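PDB 4CZW: PAN2-PAN3 deadenylation complex catalytic subunit pan2 from Neurospora crassa, which probably shortens the poly(A) tails of mRNA as the exonuclease subunit of the Pan2-Pan3 complex, releasing 5'-AMP with the help of divalent metal cations. Local coordinates for residues A[352-355]-A[356-360]; A[370-373]-A[374-378]; A[223-227]-A[228-232]; A[380-383]-A[384-388]. All blocks are in the same frame, centred on the assembly; numbering follows the deposited sequence.

Interaction 1: residues A[352-355]-A[356-360]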
loop_
_atom_site.group_PDB
_atom_site.type_symbol
_atom_site.label_atom_id
_atom_site.label_comp_id
_atom_site.label_asym_id
_atom_site.label_seq_id
_atom_site.Cartn_x
_atom_site.Cartn_y
_atom_site.Cartn_z
ATOM N N GLU A 352 -14.341 -8.212 -3.840
ATOM C CA GLU A 352 -14.416 -9.456 -4.598
ATOM C C GLU A 352 -15.761 -9.570 -5.305
ATOM O O GLU A 352 -16.729 -8.928 -4.897
ATOM C CB GLU A 352 -14.196 -10.657 -3.676
ATOM C CG GLU A 352 -12.785 -10.779 -3.134
ATOM C CD GLU A 352 -12.618 -11.973 -2.216
ATOM O OE1 GLU A 352 -13.639 -12.604 -1.866
ATOM O OE2 GLU A 352 -11.467 -12.284 -1.847
ATOM N N PRO A 353 -15.823 -10.375 -6.381
ATOM C CA PRO A 353 -17.095 -10.664 -7.055
ATOM C C PRO A 353 -18.167 -11.140 -6.078
ATOM O O PRO A 353 -17.878 -11.946 -5.194
ATOM C CB PRO A 353 -16.721 -11.770 -8.041
ATOM C CG PRO A 353 -15.299 -11.491 -8.371
ATOM C CD PRO A 353 -14.677 -10.961 -7.104
ATOM N N GLU A 354 -19.387 -10.636 -6.239
ATOM C CA GLU A 354 -20.472 -10.926 -5.308
ATOM C C GLU A 354 -20.844 -12.405 -5.297
ATOM O O GLU A 354 -21.125 -12.994 -6.341
ATOM C CB GLU A 354 -21.703 -10.084 -5.646
ATOM C CG GLU A 354 -22.855 -10.256 -4.669
ATOM C CD GLU A 354 -24.053 -9.399 -5.023
ATOM O OE1 GLU A 354 -24.074 -8.837 -6.137
ATOM O OE2 GLU A 354 -24.973 -9.285 -4.186
ATOM N N SER A 355 -20.843 -12.994 -4.106
ATOM C CA SER A 355 -21.217 -14.392 -3.934
ATOM C C SER A 355 -22.280 -14.529 -2.850
ATOM O O SER A 355 -22.747 -13.532 -2.300
ATOM C CB SER A 355 -19.990 -15.239 -3.585
ATOM O OG SER A 355 -19.375 -14.778 -2.394
ATOM N N LYS A 356 -22.660 -15.765 -2.548
ATOM C CA LYS A 356 -23.646 -16.024 -1.505
ATOM C C LYS A 356 -23.049 -15.770 -0.125
ATOM O O LYS A 356 -23.744 -15.333 0.792
ATOM C CB LYS A 356 -24.172 -17.457 -1.602
ATOM C CG LYS A 356 -24.898 -17.760 -2.902
ATOM C CD LYS A 356 -25.422 -19.186 -2.926
ATOM C CE LYS A 356 -26.164 -19.477 -4.219
ATOM N NZ LYS A 356 -26.688 -20.870 -4.257
ATOM N N ASP A 357 -21.757 -16.047 0.013
ATOM C CA ASP A 357 -21.053 -15.813 1.268
ATOM C C ASP A 357 -20.571 -14.368 1.353
ATOM O O ASP A 357 -19.468 -14.045 0.911
ATOM C CB ASP A 357 -19.872 -16.776 1.408
ATOM C CG ASP A 357 -19.134 -16.608 2.723
ATOM O OD1 ASP A 357 -19.777 -16.221 3.722
ATOM O OD2 ASP A 357 -17.912 -16.864 2.758
ATOM N N GLN A 358 -21.405 -13.504 1.921
ATOM C CA GLN A 358 -21.072 -12.091 2.056
ATOM C C GLN A 358 -20.117 -11.849 3.220
ATOM O O GLN A 358 -19.294 -10.934 3.179
ATOM C CB GLN A 358 -22.342 -11.256 2.239
ATOM C CG GLN A 358 -23.267 -11.255 1.033
ATOM C CD GLN A 358 -24.520 -10.432 1.260
ATOM O OE1 GLN A 358 -24.891 -10.148 2.400
ATOM N NE2 GLN A 358 -25.177 -10.042 0.174
ATOM N N ASP A 359 -20.232 -12.673 4.256
ATOM C CA ASP A 359 -19.384 -12.541 5.435
ATOM C C ASP A 359 -18.033 -13.217 5.229
ATOM O O ASP A 359 -17.900 -14.429 5.392
ATOM C CB ASP A 359 -20.082 -13.124 6.665
ATOM C CG ASP A 359 -21.327 -12.349 7.047
ATOM O OD1 ASP A 359 -21.352 -11.118 6.834
ATOM O OD2 ASP A 359 -22.282 -12.970 7.562
ATOM N N ARG A 360 -17.033 -12.419 4.866
ATOM C CA ARG A 360 -15.684 -12.924 4.647
ATOM C C ARG A 360 -14.669 -12.108 5.442
ATOM O O ARG A 360 -13.691 -11.607 4.890
ATOM C CB ARG A 360 -15.337 -12.898 3.158
ATOM C CG ARG A 360 -16.304 -13.679 2.282
ATOM C CD ARG A 360 -15.870 -13.661 0.826
ATOM N NE ARG A 360 -14.509 -14.164 0.663
ATOM C CZ ARG A 360 -14.196 -15.450 0.554
ATOM N NH1 ARG A 360 -15.149 -16.372 0.592
ATOM N NH2 ARG A 360 -12.930 -15.815 0.408
#
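Glu352 and Arg360 meet across the surface loop that joins strands 339-347 and 361-365 in the ubiquitin-protease-like domain of Pan2, and with Asp357 they make up a salt-bridge network that ties Glu352, inside the loop, to Arg360 where the loop runs into strand 361-365. The charged contacts carry most of the weight. OE1 of Glu352 lies 3.1 Å from NE of Arg360, with the carboxylate and guanidinium planes turned 42° apart, so the approach is oblique and single-pronged. The extended glutamate chain meets the arginine nearly at a right angle, because the latter bends at chi3 (56°) and turns its NE toward Glu352. Asp357 OD2 is a longer partner, 3.5 Å from Arg360 NH1. Tyr38 joins the two charges from outside the loop, its OH hydrogen-bonded to both Glu352 OE2 and Arg360 NH2. Replacing Arg360 with a leucine would probably leave the carboxylates of Glu352 and Asp357 without their shared positive mate, and Tyr38 OH without its contact to the guanidinium. Polar contacts at the bend are looser: Ser355 OG sits 3.4 Å from the backbone O of Asp357. Carbon-to-oxygen packing is slight: CG of Gln358 passes 4.1 Å from the carbonyl O of Ser355.

Interaction 2: residues A[370-373]-A[374-378]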
loop_
_atom_site.group_PDB
_atom_site.type_symbol
_atom_site.label_atom_id
_atom_site.label_comp_id
_atom_site.label_asym_id
_atom_site.label_seq_id
_atom_site.Cartn_x
_atom_site.Cartn_y
_atom_site.Cartn_z
ATOM N N ARG A 370 -5.779 -14.487 9.538
ATOM C CA ARG A 370 -6.716 -15.529 9.937
ATOM C C ARG A 370 -8.150 -15.130 9.612
ATOM O O ARG A 370 -8.512 -13.957 9.722
ATOM C CB ARG A 370 -6.575 -15.816 11.431
ATOM C CG ARG A 370 -6.488 -17.286 11.790
ATOM C CD ARG A 370 -5.937 -17.457 13.197
ATOM N NE ARG A 370 -4.597 -18.035 13.198
ATOM C CZ ARG A 370 -3.482 -17.345 12.976
ATOM N NH1 ARG A 370 -3.543 -16.044 12.726
ATOM N NH2 ARG A 370 -2.306 -17.957 12.998
ATOM N N GLY A 371 -8.962 -16.105 9.211
ATOM C CA GLY A 371 -10.367 -15.858 8.945
ATOM C C GLY A 371 -11.169 -15.844 10.232
ATOM O O GLY A 371 -10.933 -16.658 11.126
ATOM N N ILE A 372 -12.111 -14.912 10.334
ATOM C CA ILE A 372 -12.935 -14.789 11.531
ATOM C C ILE A 372 -14.407 -14.608 11.179
ATOM O O ILE A 372 -14.751 -14.309 10.034
ATOM C CB ILE A 372 -12.485 -13.606 12.411
ATOM C CG1 ILE A 372 -12.528 -12.300 11.613
ATOM C CG2 ILE A 372 -11.093 -13.850 12.973
ATOM C CD1 ILE A 372 -12.104 -11.086 12.407
ATOM N N SER A 373 -15.272 -14.789 12.172
ATOM C CA SER A 373 -16.705 -14.598 11.987
ATOM C C SER A 373 -17.057 -13.115 12.009
ATOM O O SER A 373 -16.239 -12.281 12.399
ATOM C CB SER A 373 -17.490 -15.339 13.071
ATOM O OG SER A 373 -17.172 -14.842 14.359
ATOM N N LYS A 374 -18.275 -12.789 11.585
ATOM C CA LYS A 374 -18.741 -11.408 11.610
ATOM C C LYS A 374 -18.837 -10.909 13.047
ATOM O O LYS A 374 -18.520 -9.754 13.336
ATOM C CB LYS A 374 -20.098 -11.275 10.920
ATOM C CG LYS A 374 -20.575 -9.836 10.789
ATOM C CD LYS A 374 -22.092 -9.736 10.835
ATOM C CE LYS A 374 -22.739 -10.510 9.702
ATOM N NZ LYS A 374 -24.220 -10.365 9.713
ATOM N N VAL A 375 -19.278 -11.791 13.938
ATOM C CA VAL A 375 -19.417 -11.469 15.353
ATOM C C VAL A 375 -18.086 -11.040 15.956
ATOM O O VAL A 375 -17.991 -9.982 16.578
ATOM C CB VAL A 375 -19.971 -12.667 16.149
ATOM C CG1 VAL A 375 -19.907 -12.393 17.642
ATOM C CG2 VAL A 375 -21.396 -12.977 15.716
ATOM N N GLU A 376 -17.062 -11.864 15.760
ATOM C CA GLU A 376 -15.721 -11.582 16.261
ATOM C C GLU A 376 -15.174 -10.271 15.703
ATOM O O GLU A 376 -14.533 -9.499 16.418
ATOM C CB GLU A 376 -14.775 -12.736 15.918
ATOM C CG GLU A 376 -13.302 -12.449 16.169
ATOM C CD GLU A 376 -12.968 -12.299 17.641
ATOM O OE1 GLU A 376 -13.771 -12.746 18.488
ATOM O OE2 GLU A 376 -11.900 -11.734 17.952
ATOM N N ALA A 377 -15.437 -10.023 14.423
ATOM C CA ALA A 377 -14.977 -8.804 13.767
ATOM C C ALA A 377 -15.712 -7.577 14.295
ATOM O O ALA A 377 -15.189 -6.463 14.253
ATOM C CB ALA A 377 -15.153 -8.919 12.263
ATOM N N LEU A 378 -16.928 -7.787 14.789
ATOM C CA LEU A 378 -17.744 -6.693 15.304
ATOM C C LEU A 378 -17.870 -6.760 16.823
ATOM O O LEU A 378 -18.753 -6.133 17.409
ATOM C CB LEU A 378 -19.129 -6.712 14.655
ATOM C CG LEU A 378 -19.147 -6.577 13.131
ATOM C CD1 LEU A 378 -20.573 -6.587 12.600
ATOM C CD2 LEU A 378 -18.415 -5.317 12.695
#
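The N-cap of the short helix 374-377 is the element at work here: Ser373 ends the link from strand 368-371, and Glu376 and Ala377 take up its two oxygens. A helix begins with amide groups that have no carbonyl one turn back to bind, and a serine at the cap can supply a side-chain acceptor in its place. Ser373 does so with chi1 at 62°, which sets OG between its own backbone N and carbonyl carbon and points it forward at the amides of the first turn. There OG accepts a nearly straight bond from Glu376 N, at 3.3 Å with an angle of 167° at the hydrogen. The carbonyl O of the same serine receives Ala377 N at 3.1 Å, so one residue grips two successive amides. Glu376 also lays its CB beside the hydroxyl, 3.6 Å from Ser373 OG, before its chain bends at chi2 and carries the carboxylate away to Ser4 and Tyr13. Ile372 adds the apolar part. Its side chain crosses that of Glu376 at about a right angle, Ile372 CB lying 4.0 Å from Glu376 CG. Trp361 of strand 361-365 touches both Ile372 and Ala377, so both the link and the short helix pack on that strand. Farther along the isoleucine, the terminal CD1 of Ile372 reaches the methyl CB of Ala377 at 3.7 Å.

Interaction 3: residues A[223-227]-A[228-232]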
loop_
_atom_site.group_PDB
_atom_site.type_symbol
_atom_site.label_atom_id
_atom_site.label_comp_id
_atom_site.label_asym_id
_atom_site.label_seq_id
_atom_site.Cartn_x
_atom_site.Cartn_y
_atom_site.Cartn_z
ATOM N N GLN A 223 -28.423 6.316 27.664
ATOM C CA GLN A 223 -28.956 4.989 27.380
ATOM C C GLN A 223 -29.473 4.905 25.947
ATOM O O GLN A 223 -29.997 5.884 25.411
ATOM C CB GLN A 223 -30.070 4.636 28.371
ATOM C CG GLN A 223 -30.602 3.216 28.236
ATOM C CD GLN A 223 -29.525 2.167 28.432
ATOM O OE1 GLN A 223 -28.637 2.320 29.272
ATOM N NE2 GLN A 223 -29.592 1.096 27.651
ATOM N N ARG A 224 -29.315 3.731 25.338
ATOM C CA ARG A 224 -29.733 3.481 23.960
ATOM C C ARG A 224 -29.077 4.449 22.980
ATOM O O ARG A 224 -29.728 4.975 22.079
ATOM C CB ARG A 224 -31.257 3.553 23.834
ATOM C CG ARG A 224 -31.988 2.414 24.529
ATOM C CD ARG A 224 -33.487 2.479 24.283
ATOM N NE ARG A 224 -34.180 1.321 24.841
ATOM C CZ ARG A 224 -35.492 1.124 24.760
ATOM N NH1 ARG A 224 -36.260 2.009 24.142
ATOM N NH2 ARG A 224 -36.035 0.040 25.297
ATOM N N ILE A 225 -27.782 4.680 23.168
ATOM C CA ILE A 225 -27.008 5.506 22.252
ATOM C C ILE A 225 -26.524 4.654 21.083
ATOM O O ILE A 225 -25.821 3.664 21.280
ATOM C CB ILE A 225 -25.799 6.154 22.952
ATOM C CG1 ILE A 225 -26.195 6.669 24.337
ATOM C CG2 ILE A 225 -25.222 7.271 22.095
ATOM C CD1 ILE A 225 -25.034 7.215 25.140
ATOM N N THR A 226 -26.905 5.038 19.869
ATOM C CA THR A 226 -26.572 4.248 18.688
ATOM C C THR A 226 -25.390 4.832 17.920
ATOM O O THR A 226 -25.006 5.984 18.129
ATOM C CB THR A 226 -27.774 4.133 17.733
ATOM O OG1 THR A 226 -28.095 5.424 17.202
ATOM C CG2 THR A 226 -28.984 3.576 18.467
ATOM N N PHE A 227 -24.817 4.023 17.032
ATOM C CA PHE A 227 -23.695 4.451 16.204
ATOM C C PHE A 227 -24.128 5.517 15.205
ATOM O O PHE A 227 -23.356 6.412 14.862
ATOM C CB PHE A 227 -23.085 3.252 15.471
ATOM C CG PHE A 227 -22.014 3.624 14.482
ATOM C CD1 PHE A 227 -20.727 3.907 14.908
ATOM C CD2 PHE A 227 -22.294 3.683 13.125
ATOM C CE1 PHE A 227 -19.742 4.247 14.002
ATOM C CE2 PHE A 227 -21.312 4.024 12.215
ATOM C CZ PHE A 227 -20.034 4.306 12.653
ATOM N N SER A 228 -25.369 5.410 14.738
ATOM C CA SER A 228 -25.923 6.369 13.792
ATOM C C SER A 228 -25.993 7.765 14.406
ATOM O O SER A 228 -25.757 8.765 13.727
ATOM C CB SER A 228 -27.314 5.924 13.331
ATOM O OG SER A 228 -27.256 4.672 12.672
ATOM N N GLN A 229 -26.313 7.820 15.694
ATOM C CA GLN A 229 -26.387 9.084 16.417
ATOM C C GLN A 229 -25.000 9.676 16.644
ATOM O O GLN A 229 -24.813 10.891 16.568
ATOM C CB GLN A 229 -27.102 8.890 17.755
ATOM C CG GLN A 229 -28.578 8.551 17.629
ATOM C CD GLN A 229 -29.181 8.078 18.937
ATOM O OE1 GLN A 229 -28.463 7.740 19.878
ATOM N NE2 GLN A 229 -30.508 8.052 19.002
ATOM N N VAL A 230 -24.031 8.810 16.925
ATOM C CA VAL A 230 -22.655 9.239 17.148
ATOM C C VAL A 230 -22.039 9.757 15.849
ATOM O O VAL A 230 -21.312 10.752 15.846
ATOM C CB VAL A 230 -21.795 8.091 17.719
ATOM C CG1 VAL A 230 -20.330 8.487 17.779
ATOM C CG2 VAL A 230 -22.298 7.695 19.100
ATOM N N LEU A 231 -22.347 9.082 14.746
ATOM C CA LEU A 231 -21.879 9.503 13.430
ATOM C C LEU A 231 -22.471 10.856 13.044
ATOM O O LEU A 231 -21.763 11.735 12.549
ATOM C CB LEU A 231 -22.233 8.454 12.375
ATOM C CG LEU A 231 -21.927 8.824 10.923
ATOM C CD1 LEU A 231 -20.452 9.149 10.750
ATOM C CD2 LEU A 231 -22.342 7.703 9.986
ATOM N N LYS A 232 -23.771 11.013 13.271
ATOM C CA LYS A 232 -24.466 12.260 12.971
ATOM C C LYS A 232 -23.897 13.422 13.777
ATOM O O LYS A 232 -23.707 14.521 13.253
ATOM C CB LYS A 232 -25.964 12.115 13.247
ATOM C CG LYS A 232 -26.734 13.424 13.191
ATOM C CD LYS A 232 -28.212 13.215 13.475
ATOM C CE LYS A 232 -28.957 14.539 13.504
ATOM N NZ LYS A 232 -28.787 15.303 12.237
#
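Thr226 and Gln229 bond to each other in both directions, a capping box in which the returning acceptor is a glutamine amide oxygen that meets its donor from an unusual side. Thr226 N points to Gln229 OE1 at 3.1 Å and almost straight, 170° at the hydrogen, yet the donor stands above the amide plane, 55° out of it. The glutamine gets there because its CG is anti to the carbonyl carbon (chi1 -67°) and the chain then runs extended back past the threonine, its CG beside Thr226 OG1. In the other direction Thr226 OG1 accepts from Gln229 N at 3.3 Å, a weak bond. The threonine carbonyl O takes Val230 N at 3.2 Å, and Phe227 O takes Leu231 N, so the first turn of the helix is bonded from its start. Apolar contact is lighter: Ile225 CG2 lies 4.2 Å from Val230 CG2. Beyond the cap, Ser228 OG is hydrogen-bonded to Glu305. Phe227 and Leu231 pack on Leu269 of strand 266-270, while Leu231 also touches Cys303 of strand 300-305 and Ile292 and Ile294 of strand 291-297, laying helix 227-235 against the large mixed sheet.

Interaction 4: residues A[380-383]-A[384-388]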
loop_
_atom_site.group_PDB
_atom_site.type_symbol
_atom_site.label_atom_id
_atom_site.label_comp_id
_atom_site.label_asym_id
_atom_site.label_seq_id
_atom_site.Cartn_x
_atom_site.Cartn_y
_atom_site.Cartn_z
ATOM N N PHE A 380 -15.972 -5.998 20.442
ATOM C CA PHE A 380 -14.897 -5.213 21.034
ATOM C C PHE A 380 -14.847 -5.398 22.548
ATOM O O PHE A 380 -15.860 -5.688 23.184
ATOM C CB PHE A 380 -15.058 -3.734 20.676
ATOM C CG PHE A 380 -15.044 -3.468 19.197
ATOM C CD1 PHE A 380 -13.852 -3.472 18.491
ATOM C CD2 PHE A 380 -16.222 -3.217 18.512
ATOM C CE1 PHE A 380 -13.834 -3.229 17.129
ATOM C CE2 PHE A 380 -16.211 -2.973 17.150
ATOM C CZ PHE A 380 -15.015 -2.981 16.458
ATOM N N ASN A 381 -13.658 -5.234 23.116
ATOM C CA ASN A 381 -13.439 -5.469 24.536
ATOM C C ASN A 381 -12.866 -4.227 25.209
ATOM O O ASN A 381 -11.840 -3.699 24.784
ATOM C CB ASN A 381 -12.504 -6.665 24.731
ATOM C CG ASN A 381 -12.514 -7.196 26.155
ATOM O OD1 ASN A 381 -12.422 -6.436 27.118
ATOM N ND2 ASN A 381 -12.624 -8.512 26.291
ATOM N N ALA A 382 -13.526 -3.772 26.270
ATOM C CA ALA A 382 -13.126 -2.551 26.965
ATOM C C ALA A 382 -11.759 -2.678 27.633
ATOM O O ALA A 382 -11.155 -1.680 28.024
ATOM C CB ALA A 382 -14.176 -2.171 27.999
ATOM N N ALA A 383 -11.277 -3.910 27.759
ATOM C CA ALA A 383 -10.025 -4.175 28.455
ATOM C C ALA A 383 -8.809 -4.053 27.541
ATOM O O ALA A 383 -7.749 -3.602 27.975
ATOM C CB ALA A 383 -10.062 -5.551 29.091
ATOM N N TRP A 384 -8.958 -4.447 26.278
ATOM C CA TRP A 384 -7.809 -4.491 25.378
ATOM C C TRP A 384 -8.132 -4.262 23.898
ATOM O O TRP A 384 -7.249 -3.885 23.125
ATOM C CB TRP A 384 -7.085 -5.833 25.535
ATOM C CG TRP A 384 -7.933 -7.033 25.227
ATOM C CD1 TRP A 384 -8.734 -7.718 26.093
ATOM C CD2 TRP A 384 -8.052 -7.696 23.962
ATOM N NE1 TRP A 384 -9.349 -8.763 25.445
ATOM C CE2 TRP A 384 -8.947 -8.770 24.135
ATOM C CE3 TRP A 384 -7.493 -7.482 22.699
ATOM C CZ2 TRP A 384 -9.293 -9.628 23.094
ATOM C CZ3 TRP A 384 -7.837 -8.334 21.667
ATOM C CH2 TRP A 384 -8.730 -9.395 21.871
ATOM N N LYS A 385 -9.380 -4.484 23.493
ATOM C CA LYS A 385 -9.723 -4.372 22.075
ATOM C C LYS A 385 -10.667 -3.210 21.778
ATOM O O LYS A 385 -11.865 -3.284 22.055
ATOM C CB LYS A 385 -10.342 -5.677 21.571
ATOM C CG LYS A 385 -10.460 -5.742 20.058
ATOM C CD LYS A 385 -11.242 -6.956 19.597
ATOM C CE LYS A 385 -11.419 -6.948 18.090
ATOM N NZ LYS A 385 -12.349 -8.017 17.641
HETATM N N MSE A 386 -10.123 -2.147 21.190
HETATM C CA MSE A 386 -10.905 -0.960 20.859
HETATM C C MSE A 386 -10.614 -0.457 19.445
HETATM O O MSE A 386 -9.460 -0.415 19.019
HETATM C CB MSE A 386 -10.638 0.151 21.876
HETATM C CG MSE A 386 -11.393 -0.011 23.185
HETATM SE SE MSE A 386 -13.299 0.344 22.967
HETATM C CE MSE A 386 -14.019 -1.329 23.655
ATOM N N PRO A 387 -11.669 -0.065 18.714
ATOM C CA PRO A 387 -11.538 0.439 17.344
ATOM C C PRO A 387 -10.959 1.850 17.293
ATOM O O PRO A 387 -11.266 2.675 18.154
ATOM C CB PRO A 387 -12.979 0.425 16.831
ATOM C CG PRO A 387 -13.797 0.634 18.053
ATOM C CD PRO A 387 -13.074 -0.081 19.162
ATOM N N VAL A 388 -10.128 2.118 16.291
ATOM C CA VAL A 388 -9.508 3.428 16.141
ATOM C C VAL A 388 -10.009 4.125 14.881
ATOM O O VAL A 388 -10.479 5.261 14.933
ATOM C CB VAL A 388 -7.973 3.323 16.088
ATOM C CG1 VAL A 388 -7.353 4.697 15.906
ATOM C CG2 VAL A 388 -7.447 2.660 17.348
#
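Phe380 lies with one ring face against Pro387, whose CD stands 3.9 Å from the ring centroid and 27° off the normal, a CH-pi contact displaced toward the rim. The proline also brings CB alongside, 3.8 Å from Phe380 CE1. A second CH-pi contact pairs Asn381 with Trp384: CB of the asparagine sits 4.1 Å from the centroid of the five-membered indole ring, on the same face as Lys385 CB. The side-chain amide is inclined 36° to the indole, and the two side chains cross at about a right angle. Met386, present as selenomethionine, bends at chi2 (-72°) and again at chi3, returning its CE to Asn381, 3.4 Å from the backbone O.

Between these side chains the chain reverses into strand 385-394, with Asn381 and Lys385 forming an antiparallel hydrogen-bonded pair. The extra residue on the strand side, with Trp384 and Lys385 set against the single Asn381, makes a classic beta bulge. Asn381 N donates to Lys385 O at 2.9 Å, in the carbonyl plane and on a lone pair; Lys385 N and, weakly, Trp384 N return to Asn381 O. Within the turn, Asn381 OD1 accepts from Ala383 N at 2.8 Å, making an Asx turn, while Asn381 ND2 is hydrogen-bonded to the backbone O of Ser4.

A valine in place of Asn381 is likely to leave Ala383 N and Ser4 O without these mates and the turn less firmly set. The indole is held in turn by the N-terminal region: Trp384 NE1 binds the carbonyl O of Arg6, and Tyr13 meets the ring edge-to-face.

All four contacts belong to the ubiquitin-protease-like domain, predicted to be inactive as a protease and to act as a scaffold, and lie away from its zinc sites and from the residues that, by similarity, bind the catalytic metals in the exonuclease domain. Interactions 1 and 2 have centres 14 Å apart and meet where Asp359 OD1 lies 3.2 Å from Lys374 CE. Interactions 2 and 4 are also 14 Å apart between centres and touch at Glu376 O and Lys385 NZ, 2.9 Å apart. Interaction 2 thus adjoins both, whereas the centres of 1 and 4 are 27 Å apart. Interaction 3 stands separate, its nearest atoms about 8 Å from interaction 4 and about 10 Å from interaction 2.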